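Local coordinates for protein sorting nexin-21 (Mus musculus, PDB 4YMR) that binds membranes rich in phosphatidylinositol 3-phosphate and phosphatidylinositol 4,5-bisphosphate and may act in intracellular trafficking, this fragment being its domain-swapped PXB/TPR domain, at residues A[91-96]-A[115-120]; A[85-90]-A[124-129]; A[55-60]-A[78-83]. One frame throughout, in Å; residues are numbered along the deposited sequence.

Contact 1 of 3, residues A[91-96]-A[115-120]; sequences PFLAPF and EAQLQA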
ATOM      1  N   PRO A  91       1.391   7.542   0.249  1.00 47.63           N
ATOM      2  CA  PRO A  91       1.776   8.602  -0.683  1.00 49.79           C
ATOM      3  C   PRO A  91       0.578   9.339  -1.253  1.00 50.96           C
ATOM      4  O   PRO A  91       0.679  10.540  -1.404  1.00 49.23           O
ATOM      5  CB  PRO A  91       2.542   7.854  -1.789  1.00 48.71           C
ATOM      6  CG  PRO A  91       2.200   6.404  -1.601  1.00 47.20           C
ATOM      7  CD  PRO A  91       1.975   6.243  -0.134  1.00 47.47           C
ATOM      8  N   PHE A  92      -0.525   8.642  -1.516  1.00 49.12           N
ATOM      9  CA  PHE A  92      -1.713   9.262  -2.102  1.00 48.23           C
ATOM     10  C   PHE A  92      -2.569  10.126  -1.159  1.00 44.22           C
ATOM     11  O   PHE A  92      -3.526  10.742  -1.609  1.00 45.66           O
ATOM     12  CB  PHE A  92      -2.589   8.203  -2.767  1.00 44.78           C
ATOM     13  CG  PHE A  92      -2.296   8.017  -4.222  1.00 47.61           C
ATOM     14  CD1 PHE A  92      -2.309   9.105  -5.084  1.00 52.86           C
ATOM     15  CD2 PHE A  92      -1.984   6.762  -4.728  1.00 55.90           C
ATOM     16  CE1 PHE A  92      -2.035   8.948  -6.431  1.00 59.57           C
ATOM     17  CE2 PHE A  92      -1.706   6.590  -6.074  1.00 61.98           C
ATOM     18  CZ  PHE A  92      -1.731   7.685  -6.929  1.00 67.46           C
ATOM     19  N   LEU A  93      -2.241  10.187   0.128  1.00 36.49           N
ATOM     20  CA  LEU A  93      -3.068  10.954   1.060  1.00 33.29           C
ATOM     21  C   LEU A  93      -2.887  12.464   0.894  1.00 35.35           C
ATOM     22  O   LEU A  93      -3.863  13.235   0.884  1.00 29.98           O
ATOM     23  CB  LEU A  93      -2.849  10.515   2.519  1.00 36.91           C
ATOM     24  CG  LEU A  93      -3.549  11.439   3.526  1.00 34.92           C
ATOM     25  CD1 LEU A  93      -5.077  11.349   3.393  1.00 29.93           C
ATOM     26  CD2 LEU A  93      -3.122  11.201   4.973  1.00 26.62           C
ATOM     27  N   ALA A  94      -1.637  12.889   0.767  1.00 36.43           N
ATOM     28  CA  ALA A  94      -1.360  14.303   0.524  1.00 36.48           C
ATOM     29  C   ALA A  94      -1.901  14.812  -0.834  1.00 32.33           C
ATOM     30  O   ALA A  94      -2.498  15.875  -0.879  1.00 30.56           O
ATOM     31  CB  ALA A  94       0.134  14.625   0.700  1.00 39.97           C
ATOM     32  N   PRO A  95      -1.690  14.059  -1.939  1.00 38.21           N
ATOM     33  CA  PRO A  95      -2.205  14.475  -3.251  1.00 31.73           C
ATOM     34  C   PRO A  95      -3.726  14.577  -3.313  1.00 32.67           C
ATOM     35  O   PRO A  95      -4.258  15.450  -4.013  1.00 40.80           O
ATOM     36  CB  PRO A  95      -1.720  13.363  -4.182  1.00 29.65           C
ATOM     37  CG  PRO A  95      -0.526  12.821  -3.533  1.00 35.21           C
ATOM     38  CD  PRO A  95      -0.754  12.930  -2.077  1.00 38.00           C
ATOM     39  N   PHE A  96      -4.414  13.690  -2.603  1.00 31.06           N
ATOM     40  CA  PHE A  96      -5.869  13.770  -2.505  1.00 25.27           C
ATOM     41  C   PHE A  96      -6.381  14.918  -1.622  1.00 26.65           C
ATOM     42  O   PHE A  96      -7.332  15.609  -2.001  1.00 31.74           O
ATOM     43  CB  PHE A  96      -6.497  12.420  -2.131  1.00 23.56           C
ATOM     44  CG  PHE A  96      -6.715  11.513  -3.311  1.00 26.00           C
ATOM     45  CD1 PHE A  96      -7.658  11.832  -4.290  1.00 27.40           C
ATOM     46  CD2 PHE A  96      -5.982  10.353  -3.449  1.00 20.84           C
ATOM     47  CE1 PHE A  96      -7.850  10.996  -5.385  1.00 23.11           C
ATOM     48  CE2 PHE A  96      -6.163   9.526  -4.534  1.00 20.89           C
ATOM     49  CZ  PHE A  96      -7.097   9.846  -5.506  1.00 22.15           C
ATOM     50  N   GLU A 115      -7.926  21.133   4.658  1.00 51.83           N
ATOM     51  CA  GLU A 115      -6.813  22.054   4.850  1.00 52.42           C
ATOM     52  C   GLU A 115      -6.072  21.703   6.124  1.00 55.48           C
ATOM     53  O   GLU A 115      -4.891  21.376   6.095  1.00 61.43           O
ATOM     54  CB  GLU A 115      -7.327  23.484   4.956  1.00 51.44           C
ATOM     55  CG  GLU A 115      -6.625  24.475   4.070  1.00 65.70           C
ATOM     56  CD  GLU A 115      -7.460  25.721   3.855  1.00 78.99           C
ATOM     57  OE1 GLU A 115      -8.006  26.253   4.848  1.00 75.84           O
ATOM     58  OE2 GLU A 115      -7.589  26.154   2.690  1.00 85.31           O
ATOM     59  N   ALA A 116      -6.785  21.766   7.243  1.00 51.76           N
ATOM     60  CA  ALA A 116      -6.190  21.545   8.555  1.00 49.52           C
ATOM     61  C   ALA A 116      -5.445  20.226   8.625  1.00 48.11           C
ATOM     62  O   ALA A 116      -4.467  20.101   9.361  1.00 58.30           O
ATOM     63  CB  ALA A 116      -7.250  21.604   9.639  1.00 51.07           C
ATOM     64  N   GLN A 117      -5.894  19.251   7.845  1.00 47.35           N
ATOM     65  CA  GLN A 117      -5.251  17.941   7.838  1.00 44.04           C
ATOM     66  C   GLN A 117      -3.968  17.969   7.021  1.00 44.11           C
ATOM     67  O   GLN A 117      -2.992  17.317   7.377  1.00 47.34           O
ATOM     68  CB  GLN A 117      -6.201  16.865   7.309  1.00 40.36           C
ATOM     69  CG  GLN A 117      -5.615  15.453   7.361  1.00 42.62           C
ATOM     70  CD  GLN A 117      -6.623  14.375   6.982  1.00 43.06           C
ATOM     71  OE1 GLN A 117      -7.833  14.627   6.914  1.00 48.48           O
ATOM     72  NE2 GLN A 117      -6.125  13.167   6.736  1.00 33.86           N
ATOM     73  N   LEU A 118      -3.981  18.723   5.924  1.00 51.67           N
ATOM     74  CA  LEU A 118      -2.783  18.923   5.106  1.00 56.39           C
ATOM     75  C   LEU A 118      -1.751  19.834   5.799  1.00 57.10           C
ATOM     76  O   LEU A 118      -0.568  19.752   5.513  1.00 51.56           O
ATOM     77  CB  LEU A 118      -3.144  19.465   3.712  1.00 49.66           C
ATOM     78  CG  LEU A 118      -1.995  19.545   2.691  1.00 50.34           C
ATOM     79  CD1 LEU A 118      -1.449  18.158   2.378  1.00 50.45           C
ATOM     80  CD2 LEU A 118      -2.404  20.257   1.410  1.00 43.39           C
ATOM     81  N   GLN A 119      -2.197  20.694   6.710  1.00 56.47           N
ATOM     82  CA  GLN A 119      -1.269  21.558   7.434  1.00 55.54           C
ATOM     83  C   GLN A 119      -0.784  20.922   8.732  1.00 57.58           C
ATOM     84  O   GLN A 119      -0.096  21.565   9.523  1.00 61.01           O
ATOM     85  CB  GLN A 119      -1.904  22.904   7.744  1.00 52.67           C
ATOM     86  CG  GLN A 119      -2.319  23.672   6.527  1.00 58.03           C
ATOM     87  CD  GLN A 119      -3.232  24.799   6.888  1.00 62.12           C
ATOM     88  OE1 GLN A 119      -3.425  25.087   8.070  1.00 56.04           O
ATOM     89  NE2 GLN A 119      -3.817  25.446   5.881  1.00 67.97           N
ATOM     90  N   ALA A 120      -1.159  19.669   8.958  1.00 51.66           N
ATOM     91  CA  ALA A 120      -0.679  18.935  10.114  1.00 46.54           C
ATOM     92  C   ALA A 120       0.326  17.909   9.639  1.00 53.92           C
ATOM     93  O   ALA A 120       1.296  17.609  10.337  1.00 61.51           O
ATOM     94  CB  ALA A 120      -1.829  18.261  10.840  1.00 47.51           C
TER

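Contact 2 of 3, residues A[85-90]-A[124-129]; sequences GDKRPH and AGLTST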
ATOM      1  N   GLY A  85       4.245   0.292  12.641  1.00 23.43           N
ATOM      2  CA  GLY A  85       4.065   1.192  13.759  1.00 23.97           C
ATOM      3  C   GLY A  85       4.325   2.644  13.421  1.00 35.23           C
ATOM      4  O   GLY A  85       3.817   3.525  14.102  1.00 42.78           O
ATOM      5  N   ASP A  86       5.112   2.911  12.381  1.00 38.85           N
ATOM      6  CA  ASP A  86       5.439   4.294  12.033  1.00 38.27           C
ATOM      7  C   ASP A  86       4.235   5.056  11.466  1.00 41.16           C
ATOM      8  O   ASP A  86       3.327   4.468  10.871  1.00 49.30           O
ATOM      9  CB  ASP A  86       6.657   4.363  11.097  1.00 48.56           C
ATOM     10  CG  ASP A  86       7.972   3.930  11.792  1.00 65.83           C
ATOM     11  OD1 ASP A  86       8.051   3.971  13.040  1.00 57.11           O
ATOM     12  OD2 ASP A  86       8.930   3.544  11.078  1.00 72.90           O
ATOM     13  N   LYS A  87       4.209   6.359  11.692  1.00 49.22           N
ATOM     14  CA  LYS A  87       3.107   7.164  11.190  1.00 73.61           C
ATOM     15  C   LYS A  87       3.433   7.594   9.773  1.00 74.50           C
ATOM     16  O   LYS A  87       3.818   8.740   9.519  1.00 71.70           O
ATOM     17  CB  LYS A  87       2.808   8.358  12.112  1.00 85.30           C
ATOM     18  CG  LYS A  87       1.566   8.166  12.993  1.00 86.44           C
ATOM     19  CD  LYS A  87       1.608   9.001  14.279  1.00 89.53           C
ATOM     20  CE  LYS A  87       1.522  10.510  14.016  1.00 87.56           C
ATOM     21  NZ  LYS A  87       2.844  11.135  13.705  1.00 84.68           N
ATOM     22  N   ARG A  88       3.305   6.637   8.858  1.00 74.29           N
ATOM     23  CA  ARG A  88       3.570   6.881   7.451  1.00 76.43           C
ATOM     24  C   ARG A  88       2.272   6.815   6.668  1.00 65.19           C
ATOM     25  O   ARG A  88       1.694   5.736   6.503  1.00 53.43           O
ATOM     26  CB  ARG A  88       4.607   5.907   6.899  1.00 79.53           C
ATOM     27  CG  ARG A  88       5.950   6.566   6.628  1.00 87.70           C
ATOM     28  CD  ARG A  88       6.934   5.568   6.068  1.00 99.01           C
ATOM     29  NE  ARG A  88       7.373   4.609   7.077  1.00110.02           N
ATOM     30  CZ  ARG A  88       8.519   4.704   7.746  1.00115.97           C
ATOM     31  NH1 ARG A  88       9.343   5.718   7.510  1.00119.09           N
ATOM     32  NH2 ARG A  88       8.843   3.784   8.646  1.00114.90           N
ATOM     33  N   PRO A  89       1.849   7.986   6.159  1.00 61.14           N
ATOM     34  CA  PRO A  89       0.524   8.402   5.679  1.00 57.08           C
ATOM     35  C   PRO A  89      -0.057   7.625   4.503  1.00 50.96           C
ATOM     36  O   PRO A  89      -1.287   7.533   4.441  1.00 63.19           O
ATOM     37  CB  PRO A  89       0.744   9.866   5.262  1.00 58.74           C
ATOM     38  CG  PRO A  89       2.009  10.287   5.946  1.00 67.45           C
ATOM     39  CD  PRO A  89       2.842   9.057   5.981  1.00 66.46           C
ATOM     40  N   HIS A  90       0.800   7.079   3.640  1.00 43.00           N
ATOM     41  CA  HIS A  90       0.447   6.585   2.293  1.00 46.65           C
ATOM     42  C   HIS A  90       0.581   7.748   1.304  1.00 48.49           C
ATOM     43  O   HIS A  90      -0.026   8.813   1.491  1.00 40.41           O
ATOM     44  CB  HIS A  90      -0.944   5.928   2.200  1.00 37.67           C
ATOM     45  CG  HIS A  90      -1.189   5.172   0.922  1.00 52.67           C
ATOM     46  ND1 HIS A  90      -1.035   5.732  -0.330  1.00 54.70           N
ATOM     47  CD2 HIS A  90      -1.609   3.900   0.715  1.00 55.50           C
ATOM     48  CE1 HIS A  90      -1.323   4.830  -1.253  1.00 52.68           C
ATOM     49  NE2 HIS A  90      -1.682   3.717  -0.649  1.00 59.43           N
ATOM     50  N   ALA A 124       4.296  18.562  10.782  1.00 84.90           N
ATOM     51  CA  ALA A 124       4.882  17.424  11.474  1.00 79.27           C
ATOM     52  C   ALA A 124       5.843  16.685  10.550  1.00 83.16           C
ATOM     53  O   ALA A 124       6.431  15.672  10.932  1.00 90.36           O
ATOM     54  CB  ALA A 124       3.779  16.471  11.962  1.00 65.72           C
ATOM     55  N   GLY A 125       5.997  17.197   9.330  1.00 76.41           N
ATOM     56  CA  GLY A 125       7.007  16.710   8.403  1.00 63.61           C
ATOM     57  C   GLY A 125       6.663  15.582   7.444  1.00 55.66           C
ATOM     58  O   GLY A 125       7.553  15.104   6.748  1.00 54.59           O
ATOM     59  N   LEU A 126       5.399  15.164   7.363  1.00 52.05           N
ATOM     60  CA  LEU A 126       5.066  13.951   6.597  1.00 49.60           C
ATOM     61  C   LEU A 126       4.859  14.125   5.083  1.00 47.03           C
ATOM     62  O   LEU A 126       4.716  13.138   4.347  1.00 44.18           O
ATOM     63  CB  LEU A 126       3.886  13.217   7.241  1.00 53.31           C
ATOM     64  CG  LEU A 126       4.235  12.909   8.698  1.00 56.66           C
ATOM     65  CD1 LEU A 126       2.999  12.707   9.557  1.00 59.71           C
ATOM     66  CD2 LEU A 126       5.162  11.700   8.776  1.00 50.53           C
ATOM     67  N   THR A 127       4.848  15.373   4.622  1.00 39.86           N
ATOM     68  CA  THR A 127       4.747  15.662   3.198  1.00 37.91           C
ATOM     69  C   THR A 127       5.297  17.072   2.951  1.00 43.85           C
ATOM     70  O   THR A 127       5.404  17.871   3.876  1.00 48.36           O
ATOM     71  CB  THR A 127       3.273  15.556   2.703  1.00 49.49           C
ATOM     72  OG1 THR A 127       3.239  15.356   1.285  1.00 51.27           O
ATOM     73  CG2 THR A 127       2.490  16.805   3.062  1.00 38.66           C
ATOM     74  N   SER A 128       5.637  17.386   1.707  1.00 45.68           N
ATOM     75  CA  SER A 128       6.181  18.701   1.380  1.00 50.76           C
ATOM     76  C   SER A 128       5.115  19.791   1.387  1.00 54.89           C
ATOM     77  O   SER A 128       3.959  19.522   1.068  1.00 67.16           O
ATOM     78  CB  SER A 128       6.858  18.656   0.008  1.00 55.75           C
ATOM     79  OG  SER A 128       6.084  17.936  -0.929  1.00 54.21           O
ATOM     80  N   THR A 129       5.474  21.016   1.759  1.00 41.75           N
ATOM     81  CA  THR A 129       4.638  22.133   1.331  1.00 49.59           C
ATOM     82  C   THR A 129       4.943  22.255  -0.175  1.00 65.30           C
ATOM     83  O   THR A 129       5.983  21.765  -0.623  1.00 76.79           O
ATOM     84  CB  THR A 129       4.798  23.396   2.221  1.00 50.26           C
ATOM     85  OG1 THR A 129       4.497  23.028   3.574  1.00 54.46           O
ATOM     86  CG2 THR A 129       3.799  24.472   1.822  1.00 45.96           C
TER

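Contact 3 of 3, residues A[55-60]-A[78-83]; sequences LTLAGL and EKALQL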
ATOM      1  N   LEU A  55       4.978  -6.965   1.883  1.00 25.70           N
ATOM      2  CA  LEU A  55       4.884  -8.223   1.146  1.00 25.14           C
ATOM      3  C   LEU A  55       6.269  -8.860   0.970  1.00 23.42           C
ATOM      4  O   LEU A  55       6.438 -10.074   1.096  1.00 23.79           O
ATOM      5  CB  LEU A  55       4.235  -8.022  -0.223  1.00 29.85           C
ATOM      6  CG  LEU A  55       3.984  -9.348  -0.945  1.00 25.82           C
ATOM      7  CD1 LEU A  55       2.608  -9.870  -0.575  1.00 28.02           C
ATOM      8  CD2 LEU A  55       4.112  -9.199  -2.436  1.00 28.75           C
ATOM      9  N   THR A  56       7.252  -8.019   0.667  1.00 24.18           N
ATOM     10  CA  THR A  56       8.625  -8.451   0.546  1.00 25.79           C
ATOM     11  C   THR A  56       9.157  -9.061   1.840  1.00 23.21           C
ATOM     12  O   THR A  56       9.741 -10.139   1.832  1.00 21.70           O
ATOM     13  CB  THR A  56       9.518  -7.277   0.155  1.00 28.21           C
ATOM     14  OG1 THR A  56       8.963  -6.627  -0.991  1.00 27.91           O
ATOM     15  CG2 THR A  56      10.919  -7.759  -0.137  1.00 19.78           C
ATOM     16  N   LEU A  57       8.961  -8.357   2.946  1.00 24.05           N
ATOM     17  CA  LEU A  57       9.380  -8.845   4.257  1.00 23.98           C
ATOM     18  C   LEU A  57       8.636 -10.120   4.656  1.00 27.74           C
ATOM     19  O   LEU A  57       9.189 -11.017   5.305  1.00 25.71           O
ATOM     20  CB  LEU A  57       9.161  -7.762   5.303  1.00 22.92           C
ATOM     21  CG  LEU A  57      10.109  -6.575   5.208  1.00 18.51           C
ATOM     22  CD1 LEU A  57       9.598  -5.425   6.058  1.00 21.30           C
ATOM     23  CD2 LEU A  57      11.489  -6.989   5.643  1.00 17.63           C
ATOM     24  N   ALA A  58       7.376 -10.210   4.266  1.00 15.78           N
ATOM     25  CA  ALA A  58       6.660 -11.450   4.527  1.00 26.49           C
ATOM     26  C   ALA A  58       7.317 -12.606   3.737  1.00 21.22           C
ATOM     27  O   ALA A  58       7.440 -13.716   4.248  1.00 25.18           O
ATOM     28  CB  ALA A  58       5.156 -11.308   4.218  1.00 15.32           C
ATOM     29  N   GLY A  59       7.755 -12.325   2.509  1.00 29.54           N
ATOM     30  CA  GLY A  59       8.405 -13.320   1.677  1.00 22.33           C
ATOM     31  C   GLY A  59       9.688 -13.794   2.323  1.00 23.80           C
ATOM     32  O   GLY A  59       9.921 -15.003   2.479  1.00 18.45           O
ATOM     33  N   LEU A  60      10.513 -12.828   2.717  1.00 22.48           N
ATOM     34  CA  LEU A  60      11.753 -13.104   3.438  1.00 21.02           C
ATOM     35  C   LEU A  60      11.533 -13.903   4.735  1.00 21.12           C
ATOM     36  O   LEU A  60      12.203 -14.904   4.974  1.00 26.64           O
ATOM     37  CB  LEU A  60      12.500 -11.799   3.720  1.00 20.36           C
ATOM     38  CG  LEU A  60      13.052 -11.046   2.503  1.00 22.99           C
ATOM     39  CD1 LEU A  60      13.687  -9.733   2.925  1.00 24.21           C
ATOM     40  CD2 LEU A  60      14.067 -11.918   1.747  1.00 22.06           C
ATOM     41  N   GLU A  78      10.692  -7.799  12.815  1.00 22.28           N
ATOM     42  CA  GLU A  78      10.976  -6.546  13.500  1.00 24.41           C
ATOM     43  C   GLU A  78      10.861  -5.365  12.526  1.00 18.39           C
ATOM     44  O   GLU A  78      10.187  -4.372  12.821  1.00 23.66           O
ATOM     45  CB  GLU A  78      12.351  -6.567  14.207  1.00 17.93           C
ATOM     46  CG  GLU A  78      12.673  -5.265  14.954  1.00 35.93           C
ATOM     47  CD  GLU A  78      11.644  -4.905  16.040  1.00 40.92           C
ATOM     48  OE1 GLU A  78      11.130  -5.830  16.708  1.00 36.39           O
ATOM     49  OE2 GLU A  78      11.348  -3.699  16.231  1.00 39.27           O
ATOM     50  N   LYS A  79      11.514  -5.484  11.374  1.00 24.78           N
ATOM     51  CA  LYS A  79      11.481  -4.428  10.374  1.00 31.46           C
ATOM     52  C   LYS A  79      10.032  -4.106  10.003  1.00 27.80           C
ATOM     53  O   LYS A  79       9.642  -2.942   9.922  1.00 31.21           O
ATOM     54  CB  LYS A  79      12.309  -4.815   9.144  1.00 32.35           C
ATOM     55  CG  LYS A  79      12.497  -3.669   8.162  1.00 38.97           C
ATOM     56  CD  LYS A  79      12.951  -2.403   8.884  1.00 50.15           C
ATOM     57  CE  LYS A  79      12.932  -1.197   7.952  1.00 57.84           C
ATOM     58  NZ  LYS A  79      13.139   0.090   8.680  1.00 60.40           N
ATOM     59  N   ALA A  80       9.233  -5.154   9.830  1.00 23.35           N
ATOM     60  CA  ALA A  80       7.846  -5.000   9.427  1.00 22.36           C
ATOM     61  C   ALA A  80       7.047  -4.249  10.482  1.00 19.68           C
ATOM     62  O   ALA A  80       6.300  -3.330  10.170  1.00 25.33           O
ATOM     63  CB  ALA A  80       7.219  -6.369   9.144  1.00 24.03           C
ATOM     64  N   LEU A  81       7.209  -4.654  11.734  1.00 26.55           N
ATOM     65  CA  LEU A  81       6.459  -4.061  12.837  1.00 22.54           C
ATOM     66  C   LEU A  81       6.826  -2.596  13.035  1.00 22.69           C
ATOM     67  O   LEU A  81       5.967  -1.790  13.373  1.00 25.54           O
ATOM     68  CB  LEU A  81       6.643  -4.883  14.116  1.00 22.64           C
ATOM     69  CG  LEU A  81       6.018  -6.280  14.026  1.00 19.99           C
ATOM     70  CD1 LEU A  81       6.406  -7.152  15.202  1.00 22.88           C
ATOM     71  CD2 LEU A  81       4.504  -6.141  13.920  1.00 19.83           C
ATOM     72  N   GLN A  82       8.098  -2.255  12.814  1.00 25.41           N
ATOM     73  CA  GLN A  82       8.511  -0.852  12.745  1.00 22.16           C
ATOM     74  C   GLN A  82       7.758  -0.090  11.667  1.00 25.56           C
ATOM     75  O   GLN A  82       7.139   0.934  11.948  1.00 32.72           O
ATOM     76  CB  GLN A  82      10.006  -0.731  12.485  1.00 29.19           C
ATOM     77  CG  GLN A  82      10.889  -1.124  13.630  1.00 33.04           C
ATOM     78  CD  GLN A  82      12.345  -1.126  13.231  1.00 47.05           C
ATOM     79  OE1 GLN A  82      12.714  -0.542  12.202  1.00 40.65           O
ATOM     80  NE2 GLN A  82      13.192  -1.799  14.038  1.00 45.75           N
ATOM     81  N   LEU A  83       7.821  -0.574  10.429  1.00 24.09           N
ATOM     82  CA  LEU A  83       7.065   0.071   9.355  1.00 29.41           C
ATOM     83  C   LEU A  83       5.580   0.218   9.722  1.00 28.97           C
ATOM     84  O   LEU A  83       5.011   1.293   9.576  1.00 37.64           O
ATOM     85  CB  LEU A  83       7.229  -0.674   8.021  1.00 32.80           C
ATOM     86  CG  LEU A  83       8.610  -0.658   7.363  1.00 42.01           C
ATOM     87  CD1 LEU A  83       8.606  -1.491   6.085  1.00 47.38           C
ATOM     88  CD2 LEU A  83       9.072   0.757   7.074  1.00 44.86           C
TER

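Contact 1 of 3, residues A[91-96]-A[115-120]
The amide of Gln117 meets Leu93 at its nitrogen end, and both methyls of the leucine lie to the same side of the amide plane. CD1 of Leu93 comes up obliquely beneath that face, 3.9 Å from NE2 of Gln117, while Leu93 CD2 lies closer to the plane, beyond the nitrogen, at 4.0 Å from the same NE2. The two side chains cross at about a right angle. Gln117 reaches across because its CG is anti to the backbone N (chi1 -176°) and the chain stays extended from there to the amide. The touch is van der Waals: no hydrogen bond joins the two segments. These are neighbouring helices of the TPR domain's helical array, and the first turn of helix 93-106 packs against the later part of helix 112-122 in a helical hairpin. One residue on, and more deeply buried, Leu118 turns CD1 toward the start of helix 93-106. That methyl stands 4.2 Å from CB of Ala94 and 4.1 Å from Ala94 O; the alanine, with no longer side chain, lets the backbones come to 6.7 Å between CA of Ala94 and CA of Leu118. Pro131 touches both Ala94 and Leu118, whereas Leu93 also packs on Leu81 of the second subunit.

Contact 2 of 3, residues A[85-90]-A[124-129]
Leu126 packs against Pro89 and the backbone of Lys87 where two irregular connections of the TPR domain meet, each carrying a classical turn. Gly125, with positive phi, is the C-prime residue of the Schellman motif that ends helix 112-122, in which Leu126 N returns to Leu121 O and Gly125 N to Gln122 O. On the other side, Lys87 is the centre of an inverse gamma turn just beyond helix 70-85, closed by a weak bond of 3.0 Å from Arg88 N to Asp86 O. The Schellman motif turns the chain so that Leu126 faces the 85-90 segment, and the tight part of the contact belongs to this one leucine. Its CB rests on CG of the Pro89 ring at 3.7 Å, and the two side chains cross obliquely. With CG beside the backbone N (chi1 -56°), the branched end is carried past the proline to Lys87, where the CD2 methyl of Leu126 meets the carbonyl O of Lys87 almost head-on at 3.3 Å. No hydrogen bond links the segments; the touch is van der Waals. The other side is loose. The Lys87 chain is exposed and merely skirts the leucine, and Arg88 starts off away from the 124-129 segment. His90 lies beyond Pro89, turned from Leu126: its ND1 accepts the N-H of Phe92, capping the turn that leads into helix 93-106, and its NE2 is hydrogen-bonded to Asp51 OD1 of the second subunit. The irregular linker 86-90 is consistent with a hinge of the domain swap. On the solvent side, Lys87 NZ passes 4.4 Å from Leu126 CD1.

Contact 3 of 3, residues A[55-60]-A[78-83]
Leu57 holds CG beside its backbone N and anti to the carbonyl carbon (chi1 -71°), and an extended chi2 of 166° then sends CD1 straight out at helix 70-85, toward Lys79, Ala80 and Leu83. Lys79 meets it with CG anti to the backbone N, after which its chain bends at chi2 and carries the ammonium end away from the leucine. A single methyl therefore does all the touching from the 55-60 side. Leu57 CD1 lies over the backbone of Ala80, 3.8 Å from Ala80 N and equally close to Ala80 CA, with Ala80 CB at 4.0 Å from the same methyl. The aliphatic part of Lys79 adds CG at 4.0 Å from Leu57 CD1. One turn further along, Leu83 CD1 meets Leu57 CD1 methyl to methyl at 4.1 Å. Residues 79, 80 and 83 thus form a shallow seat for the methyl, and the small side chain of Ala80 lets it come down onto the main chain. No hydrogen bond crosses between the two segments. Segments 55-60 and 78-83 run antiparallel, their axes 9.8 Å apart at a crossing angle of -160°, as expected of successive helices in a tetratricopeptide-repeat array, where hairpins pack side by side. Helix 27-43 lies beyond, with Trp38 touching Leu57 and Thr56, and Gln41 NE2 hydrogen-bonded to Thr56 OG1. The same helices also meet the second subunit: Leu81 packs on its Leu97 and Glu78 on its His100. Leu54 and Pro53, earlier on helix 52-66, touch Ala80 and Leu83 respectively.

How the contacts relate
Contacts 1 and 2 form one continuous patch, their centres 9 Å apart: contact 1 is nested within the loop that contact 2 closes, and Thr127 joins them by resting its OG1 3.2 Å from Ala94 CB. Contact 3 closes earlier in the chain and lies across the chain's centre from contact 1, about 26 Å between centres and about 11 Å between nearest atoms. Contact 2 sits between the two helical halves; Arg88 NH2 approaches Leu83 CD2 to 3.4 Å. Within one chain, contacts 1 and 3 therefore stay apart, but both touch the second subunit: Phe92 and Phe96 of each chain pack on Ala58 and Ala80 of the other, consistent with reciprocal swapping.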